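Local coordinates for phosphoserine aminotransferase (Bacillus circulans, PDB 2C0R), which catalyses the reversible, pyridoxal-phosphate-dependent transamination that makes phosphoserine from 3-phosphohydroxypyruvate on the pathway to serine, and an analogous step in pyridoxine 5'-phosphate biosynthesis, at residues Gly11-Pro16 and Ser337-Val342; Glu21-Glu26 and Gly244-Asn249; Asn96-Gly101 and Val119-Glu124. The protein carries 1 engineered substitution. One frame throughout, in Å; residues are numbered along the deposited sequence.

Contact 1. Residues Gly11-Pro16 and Ser337-Val342; sequences GPAALP and SIYNAV
A13 and Y339 meet with the methyl group of one set obliquely against the ring of the other: A13 CB lies 3.6 Å from Y339 CD1 and only slightly farther from CE1, so it touches one flank of the ring. The ring is brought there by a first torsion that places CG anti to the carbonyl carbon (chi1 -57°). Its hydroxyl bonds to the carbonyl of A10 and to N299, fixing the far end. G11 passes close to that end, and its backbone angles would jam any CB against the preceding carbonyl, which explains glycine there. Farther along, A14 CB points at V342 CG2, 3.9 Å away, one methyl against another. A341 pushes its methyl into the bend before the helix, where A341 CB lies 3.4 Å from P16 N and 3.6 Å from P16 CD. Alanine suits this place because a longer side chain would meet the L15-P16 backbone. No direct hydrogen bond joins the segments; a water donates to both L15 O and A341 O, its own oxygen 2.8 Å from each. A type I turn from Y339 to V342, closed by V342 N to Y339 O, presents these side chains. Y339 also touches T153 and K197 of the cofactor site. The two loops lead into helices 17-25 and 344-361, with helix 242-257 against P16 and the second subunit against L15.

Contact 2. Residues Glu21-Glu26 and Gly244-Asn249; sequences ERAQAE and GIYMVN
Helix 17-25 packs on helix 242-257 beside the dimer interface, and the pair is joined chiefly by Y246 reaching across to A23 and E26. The short axes pass 11.1 Å apart at 134°, a wide spacing that a long side chain must span. Y246 does so with CG anti to its backbone N, which carries the ring out toward the other helix. There it meets E26 tip to tip: Y246 OH donates to E26 OE2, which lies in the ring plane at its edge, in a very short bond of 2.5 Å. The carboxylate and the ring are turned 46° apart. E26, where the chain leaves helical backbone angles, has its CG between the backbone N and the carbonyl carbon (chi1 67°), from which an extended chain takes the carboxylate to the hydroxyl. Y246 OH also accepts from a water 3.0 Å away, and that water donates to A23 O as well, so a water also links the tyrosine to the A23 carbonyl. A23 is small enough to let the phenol end come in, with A23 CB 4.0 Å from Y246 CE2. A23 CB meets M247 SD at 3.6 Å; the thioether, bent at chi2 and chi3, curls toward it. A23 also packs on F27, and M247 on M38, both of the second subunit. One small residue, A23, faced by Y246 and M247, together with a tyrosine-carboxylate hydrogen bond, makes this an obliquely crossed helix pair bordering the interface of a class-V aminotransferase homodimer.

Contact 3. Residues Asn96-Gly101 and Val119-Glu124; sequences NYVMTG and VAASSE
M99 carries this contact through both backbone and side chain. M99 N donates to A121 O at 2.8 Å, almost straight at 171°, and M99 O accepts from S123 N at 2.9 Å; A120 N donates to Y97 O at 2.8 Å. These bonds join two parallel strands, with CA-H...O contacts alongside. On the face shared by Y97, M99, V119 and S122, the M99 side chain crosses that of V119 at about a right angle, its CG 3.7 Å from V119 CG1. A flexible thioether suits the place, bending away to reach L108 of helix 102-114, the connecting helix of this beta-alpha-beta unit. On the other face V98 CG1 meets A121 CB at 4.3 Å, and V98 also packs on L146. At the end of the strand, S122 OG, anti to its backbone N (chi1 178°), accepts from E124 N at 3.0 Å, an ST turn. An alanine at S122 would probably leave the E124 amide without this partner and let the turn after the strand shift. S123 OG donates to a water, which donates to T100 O, while E152 holds T100 OG1. Backbone bonds thus carry the pairing, M99 and V119 add apolar packing, and serine hydroxyls and water serve the turn and T100 carbonyl.

In the fold
Contacts 1 and 2 share a neighbourhood: the 11-16 loop runs into helix 17-25 of contact 2, L15 CD2 packs on M247 CE at 3.7 Å, and both contacts touch the second subunit. Contact 3 stands on the opposite side of the chain's centre, about 14 Å from contact 1 between nearest atoms and about 24 Å from contact 2, and no other subunit reaches it. All three are largely buried, though V119, on an edge strand within this chain, and E124 just beyond it are exposed. Loop against loop is methyl packing with a bridging water, helix against helix combines a side-chain hydrogen bond with apolar packing, and strand against strand relies on backbone bonds. Contact 1 lies nearest the cofactor.

Contact 1. Residues Gly11-Pro16 and Ser337-Val342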
ATOM      1  N   GLY A  11       2.381 -15.093   5.703  1.00 14.84           N
ATOM      2  CA  GLY A  11       2.477 -13.666   5.301  1.00 19.24           C
ATOM      3  C   GLY A  11       1.633 -13.432   4.054  1.00 17.15           C
ATOM      4  O   GLY A  11       2.098 -13.995   3.043  1.00 21.52           O
ATOM      5  N   PRO A  12       0.518 -12.733   4.006  1.00 15.44           N
ATOM      6  CA  PRO A  12      -0.304 -12.265   5.147  1.00 16.17           C
ATOM      7  C   PRO A  12      -0.669 -13.443   6.024  1.00 17.47           C
ATOM      8  O   PRO A  12      -0.449 -14.620   5.668  1.00 14.91           O
ATOM      9  CB  PRO A  12      -1.555 -11.717   4.487  1.00 16.42           C
ATOM     10  CG  PRO A  12      -1.086 -11.308   3.096  1.00 17.92           C
ATOM     11  CD  PRO A  12      -0.097 -12.383   2.709  1.00 16.34           C
ATOM     12  N   ALA A  13      -1.098 -13.165   7.235  1.00 14.17           N
ATOM     13  CA  ALA A  13      -1.131 -14.142   8.304  1.00 14.01           C
ATOM     14  C   ALA A  13      -2.225 -13.798   9.290  1.00 14.51           C
ATOM     15  O   ALA A  13      -2.961 -12.826   9.152  1.00 14.35           O
ATOM     16  CB  ALA A  13       0.228 -14.109   9.009  1.00 14.69           C
ATOM     17  N   ALA A  14      -2.277 -14.612  10.341  1.00 13.80           N
ATOM     18  CA  ALA A  14      -3.378 -14.477  11.281  1.00 12.05           C
ATOM     19  C   ALA A  14      -3.393 -13.097  11.923  1.00 12.91           C
ATOM     20  O   ALA A  14      -2.361 -12.491  12.205  1.00 13.62           O
ATOM     21  CB  ALA A  14      -3.165 -15.554  12.332  1.00 14.78           C
ATOM     22  N   LEU A  15      -4.586 -12.584  12.124  1.00 12.56           N
ATOM     23  CA  LEU A  15      -4.814 -11.450  12.979  1.00 14.06           C
ATOM     24  C   LEU A  15      -5.521 -11.876  14.254  1.00 13.88           C
ATOM     25  O   LEU A  15      -6.172 -12.911  14.202  1.00 14.75           O
ATOM     26  CB  LEU A  15      -5.690 -10.372  12.283  1.00 14.26           C
ATOM     27  CG  LEU A  15      -4.810  -9.392  11.490  1.00 18.90           C
ATOM     28  CD1 LEU A  15      -4.682  -9.854  10.044  1.00 26.12           C
ATOM     29  CD2 LEU A  15      -5.359  -7.980  11.546  1.00 31.82           C
ATOM     30  N   PRO A  16      -5.422 -11.117  15.333  1.00 15.71           N
ATOM     31  CA  PRO A  16      -6.202 -11.461  16.543  1.00 16.08           C
ATOM     32  C   PRO A  16      -7.694 -11.435  16.223  1.00 14.21           C
ATOM     33  O   PRO A  16      -8.169 -10.443  15.624  1.00 14.22           O
ATOM     34  CB  PRO A  16      -5.835 -10.333  17.502  1.00 19.88           C
ATOM     35  CG  PRO A  16      -4.472  -9.889  17.054  1.00 17.97           C
ATOM     36  CD  PRO A  16      -4.617  -9.919  15.539  1.00 15.60           C
ATOM     37  N   SER A 337       4.126 -21.169  10.693  1.00 11.07           N
ATOM     38  CA  SER A 337       4.325 -19.764  11.065  1.00 12.24           C
ATOM     39  C   SER A 337       3.431 -19.412  12.242  1.00 12.01           C
ATOM     40  O   SER A 337       2.222 -19.705  12.173  1.00 13.09           O
ATOM     41  CB  SER A 337       4.045 -18.892   9.837  1.00 13.20           C
ATOM     42  OG  SER A 337       4.974 -19.188   8.802  1.00 14.10           O
ATOM     43  N   ILE A 338       4.064 -18.877  13.283  1.00 12.30           N
ATOM     44  CA  ILE A 338       3.398 -18.828  14.581  1.00 11.75           C
ATOM     45  C   ILE A 338       3.549 -17.449  15.199  1.00 11.67           C
ATOM     46  O   ILE A 338       3.819 -17.244  16.382  1.00 13.10           O
ATOM     47  CB  ILE A 338       3.905 -19.938  15.516  1.00 10.98           C
ATOM     48  CG1 ILE A 338       5.438 -19.965  15.565  1.00 12.78           C
ATOM     49  CG2 ILE A 338       3.337 -21.293  15.103  1.00 13.32           C
ATOM     50  CD1 ILE A 338       5.889 -20.974  16.655  1.00 19.58           C
ATOM     51  N   TYR A 339       3.336 -16.457  14.304  1.00 11.07           N
ATOM     52  CA  TYR A 339       3.343 -15.067  14.683  1.00 10.89           C
ATOM     53  C   TYR A 339       2.453 -14.773  15.873  1.00 10.96           C
ATOM     54  O   TYR A 339       1.660 -15.626  16.246  1.00 12.54           O
ATOM     55  CB  TYR A 339       2.814 -14.234  13.498  1.00 12.30           C
ATOM     56  CG  TYR A 339       3.632 -14.475  12.257  1.00 11.76           C
ATOM     57  CD1 TYR A 339       3.052 -14.947  11.095  1.00 12.40           C
ATOM     58  CD2 TYR A 339       4.989 -14.212  12.242  1.00 12.79           C
ATOM     59  CE1 TYR A 339       3.769 -15.158   9.956  1.00 13.14           C
ATOM     60  CE2 TYR A 339       5.751 -14.419  11.097  1.00 13.65           C
ATOM     61  CZ  TYR A 339       5.137 -14.902   9.980  1.00 13.26           C
ATOM     62  OH  TYR A 339       5.854 -15.105   8.829  1.00 14.04           O
ATOM     63  N   ASN A 340       2.611 -13.567  16.445  1.00 11.57           N
ATOM     64  CA  ASN A 340       1.928 -13.260  17.693  1.00 11.88           C
ATOM     65  C   ASN A 340       0.471 -13.690  17.779  1.00 12.77           C
ATOM     66  O   ASN A 340       0.076 -14.289  18.783  1.00 12.65           O
ATOM     67  CB  ASN A 340       1.857 -11.764  18.024  1.00 13.06           C
ATOM     68  CG  ASN A 340       3.194 -11.088  18.290  1.00 12.26           C
ATOM     69  OD1 ASN A 340       4.223 -11.726  18.470  1.00 13.38           O
ATOM     70  ND2 ASN A 340       3.181  -9.750  18.279  1.00 13.99           N
ATOM     71  N   ALA A 341      -0.318 -13.421  16.747  1.00 10.84           N
ATOM     72  CA  ALA A 341      -1.745 -13.655  16.789  1.00 12.16           C
ATOM     73  C   ALA A 341      -2.110 -15.109  16.536  1.00 11.48           C
ATOM     74  O   ALA A 341      -3.284 -15.439  16.772  1.00 13.15           O
ATOM     75  CB  ALA A 341      -2.471 -12.789  15.756  1.00 12.40           C
ATOM     76  N   VAL A 342      -1.203 -15.986  16.169  1.00 11.43           N
ATOM     77  CA  VAL A 342      -1.546 -17.420  16.043  1.00 11.57           C
ATOM     78  C   VAL A 342      -1.773 -17.942  17.457  1.00 12.57           C
ATOM     79  O   VAL A 342      -0.859 -17.843  18.295  1.00 13.14           O
ATOM     80  CB  VAL A 342      -0.411 -18.166  15.318  1.00 12.30           C
ATOM     81  CG1 VAL A 342      -0.756 -19.651  15.310  1.00 13.33           C
ATOM     82  CG2 VAL A 342      -0.221 -17.626  13.903  1.00 11.94           C
TER
HETATM   83  O   HOH W   1      -5.724 -15.426  15.310  1.00 16.85           O

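Contact 2. Residues Glu21-Glu26 and Gly244-Asn249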
ATOM      1  N   GLU A  21     -12.887  -8.583  14.990  1.00 12.28           N
ATOM      2  CA  GLU A  21     -14.252  -8.296  15.439  1.00 12.27           C
ATOM      3  C   GLU A  21     -14.451  -6.809  15.688  1.00 11.91           C
ATOM      4  O   GLU A  21     -15.513  -6.240  15.380  1.00 12.98           O
ATOM      5  CB  GLU A  21     -14.574  -9.082  16.691  1.00 13.40           C
ATOM      6  CG  GLU A  21     -14.635 -10.597  16.414  1.00 16.92           C
ATOM      7  CD  GLU A  21     -14.874 -11.344  17.722  1.00 23.09           C
ATOM      8  OE1 GLU A  21     -14.678 -10.732  18.811  1.00 21.83           O
ATOM      9  OE2 GLU A  21     -15.262 -12.527  17.628  1.00 22.92           O
ATOM     10  N   ARG A  22     -13.466  -6.149  16.266  1.00 13.90           N
ATOM     11  CA  ARG A  22     -13.555  -4.709  16.536  1.00 15.08           C
ATOM     12  C   ARG A  22     -13.644  -3.907  15.232  1.00 14.17           C
ATOM     13  O   ARG A  22     -14.460  -2.984  15.083  1.00 14.20           O
ATOM     14  CB  ARG A  22     -12.318  -4.230  17.318  1.00 16.69           C
ATOM     15  CG  ARG A  22     -12.346  -4.488  18.809  1.00 33.30           C
ATOM     16  CD  ARG A  22     -11.011  -4.395  19.544  1.00 41.77           C
ATOM     17  NE  ARG A  22     -10.906  -5.324  20.671  1.00 46.63           N
ATOM     18  CZ  ARG A  22      -9.768  -5.803  21.162  1.00 47.76           C
ATOM     19  NH1 ARG A  22      -8.631  -5.405  20.580  1.00 51.54           N
ATOM     20  NH2 ARG A  22      -9.696  -6.656  22.201  1.00 39.22           N
ATOM     21  N   ALA A  23     -12.750  -4.241  14.311  1.00 13.34           N
ATOM     22  CA  ALA A  23     -12.695  -3.535  13.038  1.00 13.27           C
ATOM     23  C   ALA A  23     -14.000  -3.794  12.257  1.00 12.42           C
ATOM     24  O   ALA A  23     -14.537  -2.870  11.618  1.00 14.65           O
ATOM     25  CB  ALA A  23     -11.478  -3.905  12.246  1.00 14.58           C
ATOM     26  N   GLN A  24     -14.485  -5.044  12.341  1.00 12.22           N
ATOM     27  CA  GLN A  24     -15.727  -5.303  11.637  1.00 11.31           C
ATOM     28  C   GLN A  24     -16.872  -4.456  12.173  1.00 11.41           C
ATOM     29  O   GLN A  24     -17.671  -3.884  11.448  1.00 12.46           O
ATOM     30  CB  GLN A  24     -16.078  -6.807  11.789  1.00 11.55           C
ATOM     31  CG  GLN A  24     -17.480  -7.085  11.168  1.00 13.35           C
ATOM     32  CD  GLN A  24     -17.842  -8.547  11.433  1.00 12.49           C
ATOM     33  OE1 GLN A  24     -17.802  -9.014  12.596  1.00 13.97           O
ATOM     34  NE2 GLN A  24     -18.147  -9.251  10.383  1.00 13.40           N
ATOM     35  N   ALA A  25     -16.936  -4.337  13.501  1.00 12.18           N
ATOM     36  CA  ALA A  25     -18.090  -3.645  14.074  1.00 13.45           C
ATOM     37  C   ALA A  25     -18.137  -2.166  13.703  1.00 13.45           C
ATOM     38  O   ALA A  25     -19.237  -1.601  13.545  1.00 16.15           O
ATOM     39  CB  ALA A  25     -18.060  -3.818  15.586  1.00 16.48           C
ATOM     40  N   GLU A  26     -16.993  -1.531  13.511  1.00 11.75           N
ATOM     41  CA  GLU A  26     -17.010  -0.107  13.117  1.00 13.42           C
ATOM     42  C   GLU A  26     -16.627   0.109  11.670  1.00 12.75           C
ATOM     43  O   GLU A  26     -16.354   1.224  11.237  1.00 13.84           O
ATOM     44  CB  GLU A  26     -16.144   0.721  14.054  1.00 12.89           C
ATOM     45  CG  GLU A  26     -14.664   0.423  13.982  1.00 13.93           C
ATOM     46  CD  GLU A  26     -13.855   1.146  15.030  1.00 14.49           C
ATOM     47  OE1 GLU A  26     -14.409   1.891  15.867  1.00 16.59           O
ATOM     48  OE2 GLU A  26     -12.618   1.037  15.041  1.00 15.12           O
ATOM     49  N   GLY A 244      -4.820   0.261   6.474  1.00 12.13           N
ATOM     50  CA  GLY A 244      -3.761  -0.567   7.054  1.00 12.14           C
ATOM     51  C   GLY A 244      -3.214   0.039   8.334  1.00 10.16           C
ATOM     52  O   GLY A 244      -2.903  -0.670   9.292  1.00 10.95           O
ATOM     53  N   ILE A 245      -3.010   1.377   8.355  1.00 11.14           N
ATOM     54  CA  ILE A 245      -2.476   2.001   9.530  1.00 10.03           C
ATOM     55  C   ILE A 245      -3.471   1.964  10.683  1.00 10.85           C
ATOM     56  O   ILE A 245      -3.078   1.730  11.816  1.00 11.82           O
ATOM     57  CB  ILE A 245      -2.029   3.436   9.206  1.00 10.12           C
ATOM     58  CG1 ILE A 245      -0.816   3.360   8.267  1.00 10.34           C
ATOM     59  CG2 ILE A 245      -1.721   4.243  10.439  1.00 11.45           C
ATOM     60  CD1 ILE A 245      -0.550   4.674   7.529  1.00 11.98           C
ATOM     61  N   TYR A 246      -4.766   2.167  10.392  1.00  9.94           N
ATOM     62  CA  TYR A 246      -5.803   1.969  11.375  1.00 10.62           C
ATOM     63  C   TYR A 246      -5.742   0.559  11.977  1.00 10.49           C
ATOM     64  O   TYR A 246      -5.882   0.366  13.195  1.00 13.03           O
ATOM     65  CB  TYR A 246      -7.165   2.225  10.704  1.00 12.92           C
ATOM     66  CG  TYR A 246      -8.324   1.568  11.413  1.00 12.21           C
ATOM     67  CD1 TYR A 246      -8.926   2.137  12.543  1.00 12.73           C
ATOM     68  CD2 TYR A 246      -8.847   0.364  10.937  1.00 13.67           C
ATOM     69  CE1 TYR A 246      -9.971   1.525  13.160  1.00 11.88           C
ATOM     70  CE2 TYR A 246      -9.896  -0.263  11.557  1.00 12.09           C
ATOM     71  CZ  TYR A 246     -10.451   0.329  12.671  1.00 12.93           C
ATOM     72  OH  TYR A 246     -11.502  -0.315  13.259  1.00 14.33           O
ATOM     73  N   MET A 247      -5.519  -0.441  11.135  1.00 11.28           N
ATOM     74  CA  MET A 247      -5.471  -1.829  11.639  1.00 11.58           C
ATOM     75  C   MET A 247      -4.194  -2.087  12.416  1.00 10.97           C
ATOM     76  O   MET A 247      -4.244  -2.778  13.448  1.00 12.01           O
ATOM     77  CB  MET A 247      -5.536  -2.809  10.482  1.00 12.12           C
ATOM     78  CG  MET A 247      -6.849  -3.009   9.758  1.00 13.01           C
ATOM     79  SD  MET A 247      -8.206  -3.531  10.844  1.00 15.08           S
ATOM     80  CE  MET A 247      -7.829  -5.266  11.092  1.00 19.83           C
ATOM     81  N   VAL A 248      -3.064  -1.538  11.992  1.00 10.99           N
ATOM     82  CA  VAL A 248      -1.858  -1.585  12.831  1.00 10.90           C
ATOM     83  C   VAL A 248      -2.142  -0.998  14.204  1.00 10.91           C
ATOM     84  O   VAL A 248      -1.777  -1.573  15.250  1.00 11.55           O
ATOM     85  CB  VAL A 248      -0.683  -0.860  12.135  1.00 10.99           C
ATOM     86  CG1 VAL A 248       0.512  -0.696  13.081  1.00 13.35           C
ATOM     87  CG2 VAL A 248      -0.266  -1.631  10.881  1.00 12.69           C
ATOM     88  N   ASN A 249      -2.826   0.152  14.225  1.00 11.39           N
ATOM     89  CA  ASN A 249      -3.154   0.751  15.543  1.00 12.53           C
ATOM     90  C   ASN A 249      -3.913  -0.224  16.421  1.00 12.14           C
ATOM     91  O   ASN A 249      -3.604  -0.398  17.599  1.00 11.95           O
ATOM     92  CB  ASN A 249      -3.916   2.055  15.302  1.00 12.93           C
ATOM     93  CG  ASN A 249      -3.956   2.923  16.554  1.00 13.35           C
ATOM     94  OD1 ASN A 249      -2.978   3.113  17.278  1.00 12.99           O
ATOM     95  ND2 ASN A 249      -5.133   3.479  16.772  1.00 15.31           N
TER
HETATM   96  O   HOH W   2     -13.139  -0.522  10.759  1.00 15.05           O

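Contact 3. Residues Asn96-Gly101 and Val119-Glu124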
ATOM      1  N   ASN A  96      27.022  -3.093   3.641  1.00 18.15           N
ATOM      2  CA  ASN A  96      27.398  -4.345   4.270  1.00 18.66           C
ATOM      3  C   ASN A  96      26.182  -5.151   4.701  1.00 16.03           C
ATOM      4  O   ASN A  96      25.270  -4.594   5.352  1.00 17.99           O
ATOM      5  CB  ASN A  96      28.278  -4.090   5.498  1.00 19.11           C
ATOM      6  CG  ASN A  96      29.668  -3.614   5.025  1.00 22.11           C
ATOM      7  OD1 ASN A  96      29.754  -2.826   4.093  1.00 24.19           O
ATOM      8  ND2 ASN A  96      30.700  -4.104   5.655  1.00 24.45           N
ATOM      9  N   TYR A  97      26.206  -6.445   4.356  1.00 14.63           N
ATOM     10  CA  TYR A  97      25.087  -7.371   4.604  1.00 15.65           C
ATOM     11  C   TYR A  97      25.517  -8.597   5.405  1.00 13.16           C
ATOM     12  O   TYR A  97      26.606  -9.120   5.167  1.00 15.63           O
ATOM     13  CB  TYR A  97      24.447  -7.804   3.251  1.00 17.48           C
ATOM     14  CG  TYR A  97      23.565  -6.634   2.781  1.00 15.37           C
ATOM     15  CD1 TYR A  97      24.139  -5.539   2.153  1.00 15.33           C
ATOM     16  CD2 TYR A  97      22.196  -6.659   2.992  1.00 13.27           C
ATOM     17  CE1 TYR A  97      23.393  -4.479   1.711  1.00 13.34           C
ATOM     18  CE2 TYR A  97      21.439  -5.565   2.562  1.00 11.94           C
ATOM     19  CZ  TYR A  97      22.036  -4.501   1.927  1.00 13.72           C
ATOM     20  OH  TYR A  97      21.306  -3.401   1.523  1.00 14.93           O
ATOM     21  N   VAL A  98      24.675  -9.011   6.357  1.00 15.98           N
ATOM     22  CA  VAL A  98      24.830 -10.334   6.977  1.00 13.29           C
ATOM     23  C   VAL A  98      23.948 -11.308   6.214  1.00 13.28           C
ATOM     24  O   VAL A  98      22.730 -11.046   6.172  1.00 13.56           O
ATOM     25  CB  VAL A  98      24.432 -10.251   8.445  1.00 13.15           C
ATOM     26  CG1 VAL A  98      24.604 -11.645   9.118  1.00 16.16           C
ATOM     27  CG2 VAL A  98      25.185  -9.159   9.192  1.00 15.81           C
ATOM     28  N   MET A  99      24.505 -12.345   5.612  1.00 14.91           N
ATOM     29  CA  MET A  99      23.825 -13.189   4.647  1.00 14.24           C
ATOM     30  C   MET A  99      23.372 -14.482   5.335  1.00 14.61           C
ATOM     31  O   MET A  99      24.130 -15.409   5.537  1.00 18.49           O
ATOM     32  CB  MET A  99      24.668 -13.498   3.409  1.00 13.74           C
ATOM     33  CG  MET A  99      25.220 -12.248   2.751  1.00 15.54           C
ATOM     34  SD  MET A  99      23.911 -11.073   2.245  1.00 16.84           S
ATOM     35  CE  MET A  99      23.018 -12.133   1.093  1.00 16.25           C
ATOM     36  N   THR A 100      22.085 -14.483   5.699  1.00 14.92           N
ATOM     37  CA  THR A 100      21.510 -15.537   6.543  1.00 14.53           C
ATOM     38  C   THR A 100      20.472 -16.349   5.815  1.00 13.04           C
ATOM     39  O   THR A 100      19.827 -17.208   6.443  1.00 15.12           O
ATOM     40  CB  THR A 100      20.869 -14.922   7.828  1.00 14.62           C
ATOM     41  OG1 THR A 100      20.128 -13.751   7.414  1.00 13.37           O
ATOM     42  CG2 THR A 100      21.965 -14.471   8.776  1.00 16.26           C
ATOM     43  N   GLY A 101      20.253 -16.115   4.529  1.00 14.75           N
ATOM     44  CA  GLY A 101      19.209 -16.928   3.893  1.00 14.39           C
ATOM     45  C   GLY A 101      18.471 -16.083   2.861  1.00 13.85           C
ATOM     46  O   GLY A 101      18.935 -15.092   2.280  1.00 13.00           O
ATOM     47  N   VAL A 119      29.873  -8.551   1.950  1.00 19.94           N
ATOM     48  CA  VAL A 119      29.253  -9.566   2.798  1.00 19.38           C
ATOM     49  C   VAL A 119      30.022  -9.600   4.122  1.00 19.43           C
ATOM     50  O   VAL A 119      31.209 -10.022   4.161  1.00 23.28           O
ATOM     51  CB  VAL A 119      29.239 -10.923   2.087  1.00 21.01           C
ATOM     52  CG1 VAL A 119      28.855 -12.056   3.043  1.00 18.43           C
ATOM     53  CG2 VAL A 119      28.288 -10.884   0.879  1.00 20.15           C
ATOM     54  N   ALA A 120      29.442  -9.173   5.209  1.00 18.83           N
ATOM     55  CA  ALA A 120      30.027  -8.971   6.524  1.00 18.58           C
ATOM     56  C   ALA A 120      30.076 -10.279   7.298  1.00 19.04           C
ATOM     57  O   ALA A 120      30.879 -10.487   8.224  1.00 21.10           O
ATOM     58  CB  ALA A 120      29.329  -7.874   7.336  1.00 20.89           C
ATOM     59  N   ALA A 121      29.212 -11.214   6.908  1.00 19.24           N
ATOM     60  CA  ALA A 121      29.178 -12.557   7.483  1.00 18.73           C
ATOM     61  C   ALA A 121      28.131 -13.338   6.680  1.00 16.65           C
ATOM     62  O   ALA A 121      27.255 -12.729   6.090  1.00 16.38           O
ATOM     63  CB  ALA A 121      28.840 -12.584   8.957  1.00 19.61           C
ATOM     64  N   SER A 122      28.279 -14.661   6.700  1.00 18.18           N
ATOM     65  CA  SER A 122      27.407 -15.496   5.897  1.00 16.48           C
ATOM     66  C   SER A 122      27.248 -16.877   6.484  1.00 15.76           C
ATOM     67  O   SER A 122      28.235 -17.426   6.949  1.00 22.29           O
ATOM     68  CB  SER A 122      27.952 -15.644   4.457  1.00 17.26           C
ATOM     69  OG  SER A 122      27.109 -16.512   3.681  1.00 19.95           O
ATOM     70  N   SER A 123      26.069 -17.414   6.445  1.00 16.37           N
ATOM     71  CA  SER A 123      25.832 -18.804   6.837  1.00 15.10           C
ATOM     72  C   SER A 123      25.548 -19.674   5.622  1.00 14.99           C
ATOM     73  O   SER A 123      25.082 -20.808   5.775  1.00 17.02           O
ATOM     74  CB  SER A 123      24.696 -18.867   7.844  1.00 16.51           C
ATOM     75  OG  SER A 123      23.555 -18.201   7.265  1.00 16.51           O
ATOM     76  N   GLU A 124      25.898 -19.199   4.432  1.00 15.97           N
ATOM     77  CA  GLU A 124      25.704 -19.976   3.222  1.00 16.49           C
ATOM     78  C   GLU A 124      26.364 -21.346   3.246  1.00 18.65           C
ATOM     79  O   GLU A 124      25.807 -22.348   2.766  1.00 19.41           O
ATOM     80  CB  GLU A 124      26.270 -19.157   2.047  1.00 23.65           C
ATOM     81  CG  GLU A 124      25.665 -19.611   0.724  1.00 32.81           C
ATOM     82  CD  GLU A 124      26.362 -18.981  -0.464  1.00 39.14           C
ATOM     83  OE1 GLU A 124      27.135 -18.011  -0.278  1.00 44.10           O
ATOM     84  OE2 GLU A 124      26.138 -19.454  -1.607  1.00 54.07           O
TER
HETATM   85  O   HOH W   3      21.131 -18.629   8.395  1.00 15.17           O